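Local structure of D-alanyl-D-alanine carboxypeptidase (Vibrio cholerae, 5TR7) at residues Met39-Lys50 with Leu156-Glu167. The protein probably removes the terminal D-alanine from peptidoglycan precursor peptides, as a penicillin-binding serine carboxypeptidase of the peptidase S11 family. Numbering follows the deposited sequence.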
loop_
_atom_site.group_PDB
_atom_site.type_symbol
_atom_site.label_atom_id
_atom_site.label_comp_id
_atom_site.label_asym_id
_atom_site.label_seq_id
_atom_site.Cartn_x
_atom_site.Cartn_y
_atom_site.Cartn_z
ATOM N N MET A 39 1.067 -2.780 0.609
ATOM C CA MET A 39 -0.027 -2.697 1.581
ATOM C C MET A 39 -0.257 -4.063 2.227
ATOM O O MET A 39 -0.553 -4.155 3.451
ATOM C CB MET A 39 -1.328 -2.254 0.919
ATOM C CG MET A 39 -1.328 -0.765 0.492
ATOM S SD MET A 39 -2.939 -0.240 0.007
ATOM C CE MET A 39 -3.459 -1.254 -1.317
ATOM N N MET A 40 -0.104 -5.130 1.439
ATOM C CA MET A 40 -0.366 -6.468 2.011
ATOM C C MET A 40 0.781 -6.806 2.958
ATOM O O MET A 40 0.591 -7.377 4.015
ATOM C CB MET A 40 -0.573 -7.552 0.945
ATOM C CG MET A 40 -0.768 -8.948 1.607
ATOM S SD MET A 40 -2.205 -9.074 2.745
ATOM C CE MET A 40 -3.334 -9.051 1.326
ATOM N N THR A 41 1.983 -6.416 2.581
ATOM C CA THR A 41 3.160 -6.678 3.414
ATOM C C THR A 41 3.022 -5.980 4.758
ATOM O O THR A 41 3.242 -6.585 5.828
ATOM C CB THR A 41 4.423 -6.239 2.671
ATOM O OG1 THR A 41 4.604 -7.102 1.530
ATOM C CG2 THR A 41 5.654 -6.316 3.550
ATOM N N SER A 42 2.611 -4.723 4.718
ATOM C CA SER A 42 2.453 -3.960 5.961
ATOM C C SER A 42 1.264 -4.524 6.753
ATOM O O SER A 42 1.243 -4.397 7.975
ATOM C CB SER A 42 2.263 -2.485 5.726
ATOM O OG SER A 42 0.916 -2.237 5.391
ATOM N N TYR A 43 0.273 -5.103 6.070
ATOM C CA TYR A 43 -0.879 -5.655 6.767
ATOM C C TYR A 43 -0.397 -6.831 7.609
ATOM O O TYR A 43 -0.707 -6.918 8.810
ATOM C CB TYR A 43 -2.029 -6.057 5.806
ATOM C CG TYR A 43 -3.261 -6.588 6.547
ATOM C CD1 TYR A 43 -3.342 -7.912 6.901
ATOM C CD2 TYR A 43 -4.330 -5.751 6.913
ATOM C CE1 TYR A 43 -4.403 -8.388 7.655
ATOM C CE2 TYR A 43 -5.423 -6.244 7.631
ATOM C CZ TYR A 43 -5.457 -7.556 8.014
ATOM O OH TYR A 43 -6.508 -8.034 8.731
ATOM N N VAL A 44 0.351 -7.749 6.996
ATOM C CA VAL A 44 0.877 -8.906 7.732
ATOM C C VAL A 44 1.780 -8.456 8.887
ATOM O O VAL A 44 1.654 -8.921 10.025
ATOM C CB VAL A 44 1.658 -9.876 6.803
ATOM C CG1 VAL A 44 2.198 -11.067 7.595
ATOM C CG2 VAL A 44 0.752 -10.390 5.686
ATOM N N ILE A 45 2.665 -7.497 8.606
ATOM C CA ILE A 45 3.534 -6.949 9.672
ATOM C C ILE A 45 2.674 -6.381 10.835
ATOM O O ILE A 45 2.944 -6.598 11.990
ATOM C CB ILE A 45 4.458 -5.877 9.106
ATOM C CG1 ILE A 45 5.474 -6.522 8.160
ATOM C CG2 ILE A 45 5.157 -5.084 10.205
ATOM C CD1 ILE A 45 6.203 -5.453 7.308
ATOM N N GLY A 46 1.598 -5.704 10.510
ATOM C CA GLY A 46 0.705 -5.093 11.519
ATOM C C GLY A 46 0.075 -6.174 12.388
ATOM O O GLY A 46 0.020 -6.057 13.626
ATOM N N GLN A 47 -0.345 -7.259 11.757
ATOM C CA GLN A 47 -0.900 -8.334 12.550
ATOM C C GLN A 47 0.126 -8.946 13.468
ATOM O O GLN A 47 -0.182 -9.217 14.645
ATOM C CB GLN A 47 -1.541 -9.370 11.663
ATOM C CG GLN A 47 -2.864 -8.898 11.016
ATOM C CD GLN A 47 -4.011 -8.872 11.981
ATOM O OE1 GLN A 47 -3.817 -9.114 13.145
ATOM N NE2 GLN A 47 -5.217 -8.632 11.500
ATOM N N GLU A 48 1.366 -9.121 12.980
ATOM C CA GLU A 48 2.409 -9.713 13.793
ATOM C C GLU A 48 2.750 -8.838 14.971
ATOM O O GLU A 48 3.013 -9.352 16.058
ATOM C CB GLU A 48 3.677 -10.048 12.985
ATOM C CG GLU A 48 3.493 -11.075 11.884
ATOM C CD GLU A 48 3.097 -12.445 12.411
ATOM O OE1 GLU A 48 3.659 -12.922 13.405
ATOM O OE2 GLU A 48 2.215 -13.067 11.825
ATOM N N VAL A 49 2.790 -7.525 14.764
ATOM C CA VAL A 49 3.055 -6.561 15.864
ATOM C C VAL A 49 1.909 -6.602 16.871
ATOM O O VAL A 49 2.157 -6.696 18.040
ATOM C CB VAL A 49 3.164 -5.121 15.326
ATOM C CG1 VAL A 49 3.207 -4.098 16.470
ATOM C CG2 VAL A 49 4.371 -4.997 14.369
ATOM N N LYS A 50 0.641 -6.587 16.437
ATOM C CA LYS A 50 -0.463 -6.624 17.394
ATOM C C LYS A 50 -0.466 -7.847 18.237
ATOM O O LYS A 50 -0.784 -7.768 19.401
ATOM C CB LYS A 50 -1.826 -6.686 16.753
ATOM C CG LYS A 50 -2.327 -5.432 16.128
ATOM C CD LYS A 50 -3.878 -5.562 16.044
ATOM C CE LYS A 50 -4.308 -6.830 15.305
ATOM N NZ LYS A 50 -5.692 -6.684 14.869
ATOM N N LEU A 156 -8.316 -4.244 0.812
ATOM C CA LEU A 156 -7.073 -4.259 1.548
ATOM C C LEU A 156 -6.830 -2.950 2.278
ATOM O O LEU A 156 -6.381 -2.938 3.424
ATOM C CB LEU A 156 -5.897 -4.625 0.645
ATOM C CG LEU A 156 -4.513 -4.712 1.255
ATOM C CD1 LEU A 156 -4.477 -5.750 2.329
ATOM C CD2 LEU A 156 -3.471 -5.027 0.238
ATOM N N GLY A 157 -7.071 -1.864 1.579
ATOM C CA GLY A 157 -6.910 -0.527 2.191
ATOM C C GLY A 157 -7.856 -0.417 3.393
ATOM O O GLY A 157 -7.473 0.068 4.454
ATOM N N GLN A 158 -9.115 -0.832 3.198
ATOM C CA GLN A 158 -10.121 -0.799 4.245
ATOM C C GLN A 158 -9.665 -1.640 5.452
ATOM O O GLN A 158 -9.800 -1.212 6.607
ATOM C CB GLN A 158 -11.464 -1.355 3.710
ATOM C CG GLN A 158 -12.584 -1.469 4.745
ATOM C CD GLN A 158 -13.800 -2.240 4.262
ATOM O OE1 GLN A 158 -13.706 -3.280 3.647
ATOM N NE2 GLN A 158 -14.950 -1.660 4.468
ATOM N N ALA A 159 -9.148 -2.834 5.178
ATOM C CA ALA A 159 -8.671 -3.732 6.251
ATOM C C ALA A 159 -7.512 -3.157 7.030
ATOM O O ALA A 159 -7.373 -3.443 8.227
ATOM C CB ALA A 159 -8.253 -5.078 5.666
ATOM N N LEU A 160 -6.653 -2.408 6.341
ATOM C CA LEU A 160 -5.540 -1.770 7.024
ATOM C C LEU A 160 -6.046 -0.798 8.081
ATOM O O LEU A 160 -5.574 -0.767 9.215
ATOM C CB LEU A 160 -4.628 -0.990 6.069
ATOM C CG LEU A 160 -3.549 -1.695 5.283
ATOM C CD1 LEU A 160 -3.036 -0.783 4.146
ATOM C CD2 LEU A 160 -2.442 -2.218 6.189
ATOM N N ILE A 161 -6.970 0.054 7.681
ATOM C CA ILE A 161 -7.559 1.036 8.611
ATOM C C ILE A 161 -8.353 0.340 9.673
ATOM O O ILE A 161 -8.311 0.664 10.831
ATOM C CB ILE A 161 -8.502 1.897 7.815
ATOM C CG1 ILE A 161 -7.724 2.671 6.750
ATOM C CG2 ILE A 161 -9.344 2.770 8.731
ATOM C CD1 ILE A 161 -8.622 3.352 5.719
ATOM N N ARG A 162 -9.070 -0.692 9.285
ATOM C CA ARG A 162 -9.933 -1.382 10.251
ATOM C C ARG A 162 -9.278 -2.275 11.239
ATOM O O ARG A 162 -9.718 -2.328 12.401
ATOM C CB ARG A 162 -10.923 -2.280 9.461
ATOM C CG ARG A 162 -11.989 -2.976 10.264
ATOM C CD ARG A 162 -12.040 -4.425 9.788
ATOM N NE ARG A 162 -12.507 -4.605 8.456
ATOM C CZ ARG A 162 -12.192 -5.604 7.625
ATOM N NH1 ARG A 162 -11.252 -6.524 7.801
ATOM N NH2 ARG A 162 -12.771 -5.610 6.469
ATOM N N ASP A 163 -8.317 -3.061 10.780
ATOM C CA ASP A 163 -7.747 -4.166 11.643
ATOM C C ASP A 163 -6.401 -3.842 12.222
ATOM O O ASP A 163 -6.088 -4.337 13.284
ATOM C CB ASP A 163 -7.573 -5.452 10.812
ATOM C CG ASP A 163 -8.836 -5.920 10.122
ATOM O OD1 ASP A 163 -9.900 -5.683 10.665
ATOM O OD2 ASP A 163 -8.758 -6.701 9.121
ATOM N N VAL A 164 -5.597 -3.018 11.527
ATOM C CA VAL A 164 -4.238 -2.631 12.028
ATOM C C VAL A 164 -4.035 -1.081 12.104
ATOM O O VAL A 164 -3.170 -0.504 11.410
ATOM C CB VAL A 164 -3.156 -3.340 11.242
ATOM C CG1 VAL A 164 -3.226 -4.885 11.534
ATOM C CG2 VAL A 164 -3.273 -3.065 9.764
ATOM N N PRO A 165 -4.829 -0.423 12.948
ATOM C CA PRO A 165 -4.776 1.098 13.019
ATOM C C PRO A 165 -3.378 1.691 13.292
ATOM O O PRO A 165 -3.009 2.667 12.693
ATOM C CB PRO A 165 -5.827 1.471 14.076
ATOM C CG PRO A 165 -6.186 0.120 14.815
ATOM C CD PRO A 165 -5.780 -1.049 13.902
ATOM N N GLU A 166 -2.590 1.031 14.122
ATOM C CA GLU A 166 -1.214 1.459 14.448
ATOM C C GLU A 166 -0.342 1.369 13.257
ATOM O O GLU A 166 0.585 2.145 13.121
ATOM C CB GLU A 166 -0.629 0.731 15.638
ATOM C CG GLU A 166 -1.370 1.024 16.992
ATOM C CD GLU A 166 -1.444 2.479 17.438
ATOM O OE1 GLU A 166 -0.445 3.182 17.269
ATOM O OE2 GLU A 166 -2.548 3.012 17.770
ATOM N N GLU A 167 -0.647 0.435 12.382
ATOM C CA GLU A 167 0.108 0.365 11.157
ATOM C C GLU A 167 -0.407 1.448 10.246
ATOM O O GLU A 167 0.389 2.137 9.632
ATOM C CB GLU A 167 -0.089 -0.942 10.396
ATOM C CG GLU A 167 0.913 -2.029 10.388
ATOM C CD GLU A 167 2.393 -1.678 10.089
ATOM O OE1 GLU A 167 3.080 -1.877 8.951
ATOM O OE2 GLU A 167 2.839 -1.457 11.227
#
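Tyr43 fits as a knob among Leu156, Ala159, Leu160 and Asp163. Its CG lies anti to the backbone N (chi1 -178°), which swings the ring across to helix 150-163. There Tyr43 CE2 rests 3.6 Å from Ala159 CB, and the carbonyl oxygen of Ala159 meets the ring edge in plane. The hydroxyl donates to Asp163, with OH to OD2 at 2.6 Å. It reaches the anti side of the carboxylate, tilted out of its plane, which is turned 71° from the ring. Arg162 NH1, likewise tilted, takes the syn side of the same oxygen in a salt bridge. Gln47 NE2 donates to Tyr43 OH, in the Gln47 amide plane, so the hydroxyl both gives and accepts.

Further along, Lys50 NZ bonds to the backbone O of Asp163 at 2.9 Å. Val164 then leaves the helix and lays CG1 against the backbone of Gly46, 3.6 Å from its C. Glu167 packs its CG 3.3 Å from Gly46 CA; the bare glycine lets helix 165-168 come this close.

At the other end, Leu156 parts its two methyls. Leu156 CD2 lies 3.6 Å from Met39 CB, and CD1 meets Met40 CE. Leu160 CD2 touches Ser42 OG at 3.5 Å, while that hydroxyl is hydrogen-bonded to Tyr171.

Trp124 adds an edge-to-face contact to Tyr43, and Met39 reaches Ile200 and Lys201 on strand 196-205. Helix 37-50 follows Ser35 and carries Lys38, both predicted catalytic. Near-parallel packing of segments 39-50 and 156-163, axes 25° apart, is consistent with the helical core, including the SxxK helix, of the penicillin-binding protein and serine beta-lactamase fold.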